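Local atomic coordinates of pyrethroid hydrolase (Sphingobium faniae, PDB entry 5Y5R), a protein that hydrolyses pyrethroid pesticides such as cypermethrin and permethrin, cutting their ester bond to release an alcohol and a cyclopropanecarboxylic acid. Residues L75-G80 with I99-V104; A88-D93 with P182-G187. All coordinates share one frame; numbering follows the deposited sequence.

Contact 1: residues L75-G80 with I99-V104. With 8NL ((2-methyl-3-phenyl-phenyl)methyl (1~{S})-3-[(~{E})-2-chloranyl-3,3,3-tris(fluoranyl)prop-1-enyl]-2,2-dimethyl-cyclopropane-1-carboxylate), chain G.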
ATOM      1  N   LEU A  75       5.552   4.761   0.947  1.00 16.74           N
ATOM      2  CA  LEU A  75       5.113   3.803  -0.051  1.00 18.87           C
ATOM      3  C   LEU A  75       3.959   2.993   0.523  1.00 17.10           C
ATOM      4  O   LEU A  75       4.035   2.494   1.659  1.00 16.82           O
ATOM      5  CB  LEU A  75       6.237   2.859  -0.492  1.00 15.03           C
ATOM      6  CG  LEU A  75       5.912   1.860  -1.608  1.00 15.25           C
ATOM      7  CD1 LEU A  75       7.176   1.579  -2.441  1.00 20.07           C
ATOM      8  CD2 LEU A  75       5.347   0.508  -1.078  1.00 15.99           C
ATOM      9  N   GLY A  76       2.908   2.885  -0.249  1.00 15.85           N
ATOM     10  CA  GLY A  76       1.784   2.031   0.091  1.00 18.03           C
ATOM     11  C   GLY A  76       1.642   0.940  -0.949  1.00 16.82           C
ATOM     12  O   GLY A  76       1.801   1.192  -2.139  1.00 18.18           O
ATOM     13  N   HIS A  77       1.354  -0.282  -0.494  1.00 20.15           N
ATOM     14  CA  HIS A  77       1.000  -1.358  -1.411  1.00 16.13           C
ATOM     15  C   HIS A  77      -0.498  -1.638  -1.296  1.00 21.53           C
ATOM     16  O   HIS A  77      -1.044  -1.653  -0.191  1.00 17.29           O
ATOM     17  CB  HIS A  77       1.809  -2.624  -1.165  1.00 17.39           C
ATOM     18  CG  HIS A  77       1.310  -3.812  -1.933  1.00 16.22           C
ATOM     19  ND1 HIS A  77       0.701  -4.893  -1.328  1.00 14.17           N
ATOM     20  CD2 HIS A  77       1.321  -4.080  -3.258  1.00 19.22           C
ATOM     21  CE1 HIS A  77       0.379  -5.783  -2.246  1.00 16.56           C
ATOM     22  NE2 HIS A  77       0.720  -5.301  -3.431  1.00 19.63           N
ATOM     23  N   SER A  78      -1.169  -1.720  -2.447  1.00 21.19           N
ATOM     24  CA  SER A  78      -2.594  -2.032  -2.564  1.00 20.26           C
ATOM     25  C   SER A  78      -3.387  -1.142  -1.610  1.00 23.61           C
ATOM     26  O   SER A  78      -3.336   0.087  -1.718  1.00 23.05           O
ATOM     27  CB  SER A  78      -2.882  -3.501  -2.281  1.00 26.86           C
ATOM     28  OG  SER A  78      -2.800  -3.781  -0.894  1.00 32.90           O
ATOM     29  N   LEU A  79      -4.057  -1.744  -0.619  1.00 12.85           N
ATOM     30  CA  LEU A  79      -4.831  -0.951   0.328  1.00 19.70           C
ATOM     31  C   LEU A  79      -3.961   0.033   1.095  1.00 18.81           C
ATOM     32  O   LEU A  79      -4.480   1.012   1.646  1.00 21.00           O
ATOM     33  CB  LEU A  79      -5.572  -1.886   1.315  1.00 20.96           C
ATOM     34  CG  LEU A  79      -6.418  -1.232   2.406  1.00 20.54           C
ATOM     35  CD1 LEU A  79      -7.813  -0.841   1.856  1.00 18.34           C
ATOM     36  CD2 LEU A  79      -6.562  -2.174   3.582  1.00 19.11           C
ATOM     37  N   GLY A  80      -2.647  -0.220   1.174  1.00 18.84           N
ATOM     38  CA  GLY A  80      -1.758   0.689   1.870  1.00 18.96           C
ATOM     39  C   GLY A  80      -1.734   2.092   1.303  1.00 22.15           C
ATOM     40  O   GLY A  80      -1.302   3.023   1.989  1.00 22.92           O
ATOM     41  N   ILE A  99       4.585   7.137  -3.046  1.00 18.03           N
ATOM     42  CA  ILE A  99       4.716   6.051  -4.000  1.00 13.10           C
ATOM     43  C   ILE A  99       3.535   5.108  -3.834  1.00 18.82           C
ATOM     44  O   ILE A  99       3.369   4.510  -2.765  1.00 20.24           O
ATOM     45  CB  ILE A  99       6.027   5.288  -3.792  1.00 18.90           C
ATOM     46  CG1 ILE A  99       7.237   6.221  -3.911  1.00 16.67           C
ATOM     47  CG2 ILE A  99       6.136   4.163  -4.802  1.00 18.30           C
ATOM     48  CD1 ILE A  99       8.511   5.486  -3.708  1.00 19.35           C
ATOM     49  N   TYR A 100       2.764   4.915  -4.902  1.00 20.15           N
ATOM     50  CA  TYR A 100       1.611   4.014  -4.909  1.00 19.02           C
ATOM     51  C   TYR A 100       1.969   2.766  -5.713  1.00 15.52           C
ATOM     52  O   TYR A 100       1.995   2.802  -6.950  1.00 21.78           O
ATOM     53  CB  TYR A 100       0.369   4.711  -5.476  1.00 17.51           C
ATOM     54  CG  TYR A 100      -0.115   5.881  -4.668  1.00 16.14           C
ATOM     55  CD1 TYR A 100       0.473   7.135  -4.796  1.00 21.39           C
ATOM     56  CD2 TYR A 100      -1.141   5.739  -3.766  1.00 18.51           C
ATOM     57  CE1 TYR A 100       0.039   8.219  -4.080  1.00 15.52           C
ATOM     58  CE2 TYR A 100      -1.576   6.807  -3.029  1.00 20.19           C
ATOM     59  CZ  TYR A 100      -0.974   8.051  -3.176  1.00 23.57           C
ATOM     60  OH  TYR A 100      -1.434   9.134  -2.456  1.00 19.69           O
ATOM     61  N   LEU A 101       2.205   1.655  -5.023  1.00 16.10           N
ATOM     62  CA  LEU A 101       2.647   0.402  -5.632  1.00 16.88           C
ATOM     63  C   LEU A 101       1.441  -0.512  -5.824  1.00 18.90           C
ATOM     64  O   LEU A 101       1.034  -1.228  -4.896  1.00 21.13           O
ATOM     65  CB  LEU A 101       3.738  -0.260  -4.779  1.00 14.54           C
ATOM     66  CG  LEU A 101       4.205  -1.653  -5.209  1.00 17.49           C
ATOM     67  CD1 LEU A 101       4.699  -1.711  -6.671  1.00 14.68           C
ATOM     68  CD2 LEU A 101       5.273  -2.167  -4.259  1.00 20.11           C
ATOM     69  N   THR A 102       0.952  -0.559  -7.073  1.00 22.65           N
ATOM     70  CA  THR A 102      -0.323  -1.150  -7.489  1.00 16.86           C
ATOM     71  C   THR A 102      -1.279  -0.974  -6.320  1.00 18.31           C
ATOM     72  O   THR A 102      -1.796  -1.938  -5.735  1.00 21.09           O
ATOM     73  CB  THR A 102      -0.126  -2.592  -8.009  1.00 21.71           C
ATOM     74  OG1 THR A 102      -1.351  -3.098  -8.558  1.00 21.43           O
ATOM     75  CG2 THR A 102       0.440  -3.573  -6.938  1.00 20.39           C
ATOM     76  N   ALA A 103      -1.454   0.287  -5.937  1.00 15.51           N
ATOM     77  CA  ALA A 103      -2.056   0.689  -4.676  1.00 18.36           C
ATOM     78  C   ALA A 103      -3.326   1.485  -4.931  1.00 18.65           C
ATOM     79  O   ALA A 103      -3.554   1.981  -6.027  1.00 14.90           O
ATOM     80  CB  ALA A 103      -1.086   1.542  -3.830  1.00 17.21           C
ATOM     81  N   VAL A 104      -4.147   1.612  -3.889  1.00 24.88           N
ATOM     82  CA  VAL A 104      -5.382   2.383  -3.988  1.00 20.35           C
ATOM     83  C   VAL A 104      -4.990   3.859  -3.995  1.00 16.12           C
ATOM     84  O   VAL A 104      -4.488   4.391  -3.001  1.00 17.60           O
ATOM     85  CB  VAL A 104      -6.349   2.050  -2.836  1.00 17.46           C
ATOM     86  CG1 VAL A 104      -7.621   2.859  -2.961  1.00 21.06           C
ATOM     87  CG2 VAL A 104      -6.681   0.585  -2.836  1.00 27.43           C
TER
HETATM   88  C   8NL G 301      -4.632  -9.983   1.032  1.00 19.02           C
HETATM   89  C8  8NL G 301      -2.861 -13.380   2.367  1.00 19.77           C
HETATM   90  C9  8NL G 301      -3.402 -14.482   3.023  1.00 20.80           C
HETATM   91  C10 8NL G 301      -4.551 -15.091   2.538  1.00 20.64           C
HETATM   92  C11 8NL G 301      -5.115 -14.550   1.385  1.00 26.29           C
HETATM   93  C12 8NL G 301      -4.556 -13.447   0.741  1.00 16.22           C
HETATM   94  C13 8NL G 301      -2.960  -7.786  -0.247  1.00 20.51           C
HETATM   95  O   8NL G 301      -4.175  -7.497  -0.981  1.00 26.62           O
HETATM   96 CL   8NL G 301     -10.962  -5.997  -2.640  1.00 67.16          CL
HETATM   97  C21 8NL G 301      -9.359  -5.983  -1.900  1.00 36.44           C
HETATM   98  C22 8NL G 301      -9.139  -6.864  -0.694  1.00 35.78           C
HETATM   99  F2  8NL G 301      -8.409  -7.900  -1.070  1.00 35.82           F
HETATM  100  F1  8NL G 301      -8.554  -6.238   0.309  1.00 42.35           F
HETATM  101  F   8NL G 301     -10.323  -7.271  -0.285  1.00 31.88           F
HETATM  102  C20 8NL G 301      -8.385  -5.251  -2.443  1.00 29.03           C
HETATM  103  C16 8NL G 301      -7.006  -5.186  -1.822  1.00 32.58           C
HETATM  104  C17 8NL G 301      -6.099  -4.557  -2.874  1.00 26.84           C
HETATM  105  C18 8NL G 301      -6.125  -3.230  -2.130  1.00 31.23           C
HETATM  106  C19 8NL G 301      -6.722  -4.514  -4.278  1.00 27.14           C
HETATM  107  C15 8NL G 301      -5.796  -5.975  -2.310  1.00 32.19           C
HETATM  108  C14 8NL G 301      -4.794  -6.152  -1.166  1.00 26.42           C
HETATM  109  O1  8NL G 301      -4.567  -5.221  -0.390  1.00 24.06           O
HETATM  110  C2  8NL G 301      -2.526  -9.252  -0.090  1.00 21.85           C
HETATM  111  C3  8NL G 301      -1.253  -9.558  -0.554  1.00 21.87           C
HETATM  112  C4  8NL G 301      -0.725 -10.846  -0.475  1.00 17.32           C
HETATM  113  C5  8NL G 301      -1.463 -11.865   0.120  1.00 20.19           C
HETATM  114  C6  8NL G 301      -2.743 -11.622   0.602  1.00 21.04           C
HETATM  115  C1  8NL G 301      -3.271 -10.302   0.506  1.00 20.50           C
HETATM  116  C7  8NL G 301      -3.424 -12.826   1.231  1.00 18.30           C
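Ser78 OG makes the polar contact to the bound pyrethroid ester 8NL, donating a very short hydrogen bond, 2.3 Å, to 8NL O1, while Leu79 and Val104 CG2 pack on the C18 methyl. Ser78 sits in a Gly76-x-Ser78-x-Gly80 sequence at a strained turn between strand 71-77 and helix 80-90, which fits the nucleophile elbow of alpha/beta hydrolases, and the serine is probably the nucleophile of the charge relay system with Asp202 and His230. Its backbone has phi 49° and psi -116°, and OG lies in the crowded position between backbone N and carbonyl carbon (chi1 75°). The type II' turn from His77 to Gly80 makes the bend. Gly76, with no side chain, lets Gly80 O lie close over that side of its backbone.

Behind the elbow, strands 71-77 and 95-101 run parallel. Gly76 N donates to Ile99 O at 3.0 Å, and Leu101 N to Gly76 O at 2.9 Å, both nearly along the C=O axis. The next bond, from Ser78 N to Leu101 O, is weak.

Leu75, His77, Ile99 and Leu101 share one sheet face. There the two side chains cross obliquely, Leu75 CD1 meeting Ile99 CG2 at 3.7 Å, and helix 237-249 covers this side. The His77 ring takes Ser78 CB over the centre of one face and Thr102 CG2 at its edge; its NE2 bonds to His230 O. Thr102 OG1 bonds Asp202 OD2, so the two segments also touch the backbone or side chain of both annotated relay residues. Past the end of strand 95-101, Val104 N donates to Ser78 O at 2.8 Å, coming from above the carbonyl plane.

Contact 2: residues A88-D93 with P182-G187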
ATOM      1  N   ALA A  88      -0.227  11.770   4.280  1.00 25.14           N
ATOM      2  CA  ALA A  88       0.347  12.907   3.578  1.00 28.77           C
ATOM      3  C   ALA A  88      -0.368  14.175   3.992  1.00 28.20           C
ATOM      4  O   ALA A  88       0.268  15.202   4.251  1.00 28.30           O
ATOM      5  CB  ALA A  88       0.251  12.694   2.063  1.00 23.88           C
ATOM      6  N   GLN A  89      -1.684  14.068   4.189  1.00 28.02           N
ATOM      7  CA  GLN A  89      -2.497  15.225   4.513  1.00 25.68           C
ATOM      8  C   GLN A  89      -2.199  15.747   5.905  1.00 27.73           C
ATOM      9  O   GLN A  89      -2.227  16.962   6.126  1.00 29.08           O
ATOM     10  CB  GLN A  89      -3.983  14.874   4.336  1.00 26.75           C
ATOM     11  CG  GLN A  89      -4.986  15.879   4.888  1.00 26.77           C
ATOM     12  CD  GLN A  89      -4.798  17.237   4.266  1.00 26.09           C
ATOM     13  OE1 GLN A  89      -4.351  17.335   3.136  1.00 23.36           O
ATOM     14  NE2 GLN A  89      -5.195  18.284   4.976  1.00 26.71           N
ATOM     15  N   HIS A  90      -1.910  14.863   6.853  1.00 20.83           N
ATOM     16  CA  HIS A  90      -1.701  15.311   8.218  1.00 27.22           C
ATOM     17  C   HIS A  90      -0.238  15.554   8.549  1.00 30.66           C
ATOM     18  O   HIS A  90       0.050  16.269   9.515  1.00 29.39           O
ATOM     19  CB  HIS A  90      -2.308  14.322   9.216  1.00 24.31           C
ATOM     20  CG  HIS A  90      -3.803  14.203   9.106  1.00 28.23           C
ATOM     21  ND1 HIS A  90      -4.427  13.504   8.099  1.00 26.99           N
ATOM     22  CD2 HIS A  90      -4.793  14.758   9.845  1.00 30.25           C
ATOM     23  CE1 HIS A  90      -5.742  13.612   8.232  1.00 26.43           C
ATOM     24  NE2 HIS A  90      -5.989  14.363   9.291  1.00 30.37           N
ATOM     25  N   HIS A  91       0.691  15.039   7.736  1.00 28.86           N
ATOM     26  CA  HIS A  91       2.117  15.300   7.933  1.00 23.38           C
ATOM     27  C   HIS A  91       2.771  15.776   6.633  1.00 27.46           C
ATOM     28  O   HIS A  91       3.834  15.289   6.251  1.00 29.51           O
ATOM     29  CB  HIS A  91       2.797  14.035   8.434  1.00 26.45           C
ATOM     30  CG  HIS A  91       2.146  13.445   9.643  1.00 30.60           C
ATOM     31  ND1 HIS A  91       2.405  13.889  10.920  1.00 27.03           N
ATOM     32  CD2 HIS A  91       1.258  12.429   9.769  1.00 31.10           C
ATOM     33  CE1 HIS A  91       1.690  13.187  11.783  1.00 32.54           C
ATOM     34  NE2 HIS A  91       0.987  12.293  11.110  1.00 25.95           N
ATOM     35  N   PRO A  92       2.169  16.747   5.936  1.00 29.70           N
ATOM     36  CA  PRO A  92       2.724  17.145   4.642  1.00 24.69           C
ATOM     37  C   PRO A  92       4.096  17.738   4.779  1.00 28.22           C
ATOM     38  O   PRO A  92       4.842  17.761   3.798  1.00 23.76           O
ATOM     39  CB  PRO A  92       1.719  18.181   4.131  1.00 28.24           C
ATOM     40  CG  PRO A  92       1.222  18.801   5.344  1.00 32.67           C
ATOM     41  CD  PRO A  92       1.083  17.666   6.331  1.00 31.53           C
ATOM     42  N   ASP A  93       4.400  18.305   5.951  1.00 31.77           N
ATOM     43  CA  ASP A  93       5.716  18.871   6.214  1.00 32.62           C
ATOM     44  C   ASP A  93       6.787  17.803   6.372  1.00 34.52           C
ATOM     45  O   ASP A  93       7.981  18.128   6.330  1.00 36.55           O
ATOM     46  CB  ASP A  93       5.667  19.783   7.454  1.00 34.00           C
ATOM     47  CG  ASP A  93       5.086  19.091   8.710  1.00 35.15           C
ATOM     48  OD1 ASP A  93       4.100  18.305   8.629  1.00 29.92           O
ATOM     49  OD2 ASP A  93       5.623  19.360   9.809  1.00 44.35           O
ATOM     50  N   PRO A 182     -12.671   8.416   3.306  1.00 17.43           N
ATOM     51  CA  PRO A 182     -12.372   9.221   2.123  1.00 22.95           C
ATOM     52  C   PRO A 182     -10.972   9.802   2.235  1.00 25.89           C
ATOM     53  O   PRO A 182     -10.472  10.050   3.340  1.00 23.57           O
ATOM     54  CB  PRO A 182     -13.425  10.340   2.173  1.00 25.60           C
ATOM     55  CG  PRO A 182     -14.379   9.989   3.262  1.00 26.21           C
ATOM     56  CD  PRO A 182     -13.593   9.115   4.211  1.00 18.79           C
ATOM     57  N   ASN A 183     -10.357  10.038   1.076  1.00 26.57           N
ATOM     58  CA  ASN A 183      -9.060  10.712   1.028  1.00 27.64           C
ATOM     59  C   ASN A 183      -9.214  12.167   1.430  1.00 23.73           C
ATOM     60  O   ASN A 183      -9.966  12.893   0.783  1.00 24.67           O
ATOM     61  CB  ASN A 183      -8.428  10.613  -0.352  1.00 25.86           C
ATOM     62  CG  ASN A 183      -7.052  11.272  -0.406  1.00 27.01           C
ATOM     63  OD1 ASN A 183      -6.540  11.747   0.603  1.00 31.24           O
ATOM     64  ND2 ASN A 183      -6.433  11.245  -1.565  1.00 26.58           N
ATOM     65  N   PRO A 184      -8.584  12.611   2.513  1.00 24.16           N
ATOM     66  CA  PRO A 184      -8.678  14.013   2.925  1.00 26.93           C
ATOM     67  C   PRO A 184      -7.608  14.925   2.337  1.00 27.91           C
ATOM     68  O   PRO A 184      -7.513  16.079   2.764  1.00 30.44           O
ATOM     69  CB  PRO A 184      -8.513  13.907   4.440  1.00 20.13           C
ATOM     70  CG  PRO A 184      -7.503  12.795   4.583  1.00 28.97           C
ATOM     71  CD  PRO A 184      -7.773  11.824   3.445  1.00 21.70           C
HETATM   72  N   MSE A 185      -6.806  14.454   1.394  1.00 25.89           N
HETATM   73  CA  MSE A 185      -5.734  15.295   0.871  1.00 28.00           C
HETATM   74  C   MSE A 185      -6.255  16.587   0.284  1.00 30.69           C
HETATM   75  O   MSE A 185      -7.120  16.576  -0.594  1.00 27.97           O
HETATM   76  CB  MSE A 185      -4.933  14.551  -0.180  1.00 24.10           C
HETATM   77  CG  MSE A 185      -3.898  13.648   0.407  1.00 27.30           C
HETATM   78 SE   MSE A 185      -3.166  12.592  -0.993  1.00 43.72          SE
HETATM   79  CE  MSE A 185      -2.137  14.045  -1.811  1.00 26.84           C
ATOM     80  N   GLU A 186      -5.726  17.706   0.780  1.00 28.49           N
ATOM     81  CA  GLU A 186      -6.087  19.005   0.249  1.00 29.53           C
ATOM     82  C   GLU A 186      -4.872  19.919   0.274  1.00 35.42           C
ATOM     83  O   GLU A 186      -3.919  19.700   1.037  1.00 35.27           O
ATOM     84  CB  GLU A 186      -7.213  19.642   1.059  1.00 32.66           C
ATOM     85  CG  GLU A 186      -6.796  20.027   2.448  1.00 32.06           C
ATOM     86  CD  GLU A 186      -7.946  20.541   3.283  1.00 40.96           C
ATOM     87  OE1 GLU A 186      -9.111  20.159   3.026  1.00 43.00           O
ATOM     88  OE2 GLU A 186      -7.679  21.338   4.204  1.00 55.11           O
ATOM     89  N   GLY A 187      -4.930  20.967  -0.559  1.00 32.63           N
ATOM     90  CA  GLY A 187      -3.950  22.023  -0.460  1.00 37.17           C
ATOM     91  C   GLY A 187      -2.510  21.570  -0.559  1.00 28.77           C
ATOM     92  O   GLY A 187      -2.030  21.134  -1.608  1.00 29.49           O
TER
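The C-terminal end of helix 80-90, the helix that follows the probable nucleophile elbow, packs here against the irregular loop that leads to strand 194-199. Gln89, in the last turn, carries the contact. Its CG stands anti to the backbone N and the chain bends at the next bond (chi2 58°), which lays the amide alongside the backbone of Pro184 to Glu186. Gln89 OE1 accepts from Glu186 N at 2.8 Å; the bond is fairly straight at hydrogen, 162°, but the donor stands well above the carbonyl plane.

The rest of the glutamine is held by van der Waals contacts. Gln89 CG lies 3.3 Å from Pro184 O and 4.0 Å from Pro184 CG, while Gln89 CB rests against CG of selenomethionine Met185. On the exposed side Gln89 NE2 meets Glu186 CG at 3.5 Å, and the amide and carboxylate planes are turned 73° apart. The His90 ring crosses Pro184 at about a right angle, with His90 CE1 nearest to Pro184 CG; His90 ND1 bonds to Trp86 O, and the His90 ring stacks on that of Trp86.

The loop has a bond of its own as well. Asn183 OD1 accepts from Met185 N at 2.8 Å, while Asn183 ND2 donates to Thr106 O, so the one amide serves the 182-187 backbone and ties it to another loop. Met185 meanwhile turns inward onto Ser85 and Tyr100. The hydrogen bond from Met185 N makes an Asx turn, spanning Asn183 to Met185, whose following residue is caught by a helix-borne glutamine.

Contact 1 lies near the centre of the chain, with every touching residue buried, whereas contact 2 is a surface patch whose centre is about 16 Å from that of contact 1. One beta-alpha-beta unit connects them: strand 71-77 and strand 95-101 pair in contact 1, and helix 80-90, which joins them, offers its far end to contact 2. The chemistry changes accordingly, from main-chain pairing in a parallel sheet and a ligand-binding turn to a single side-chain amide gripping an irregular loop. They touch directly where Tyr100 OH packs 4.1 Å from Met185 SE, on the sheet side turned toward the helix.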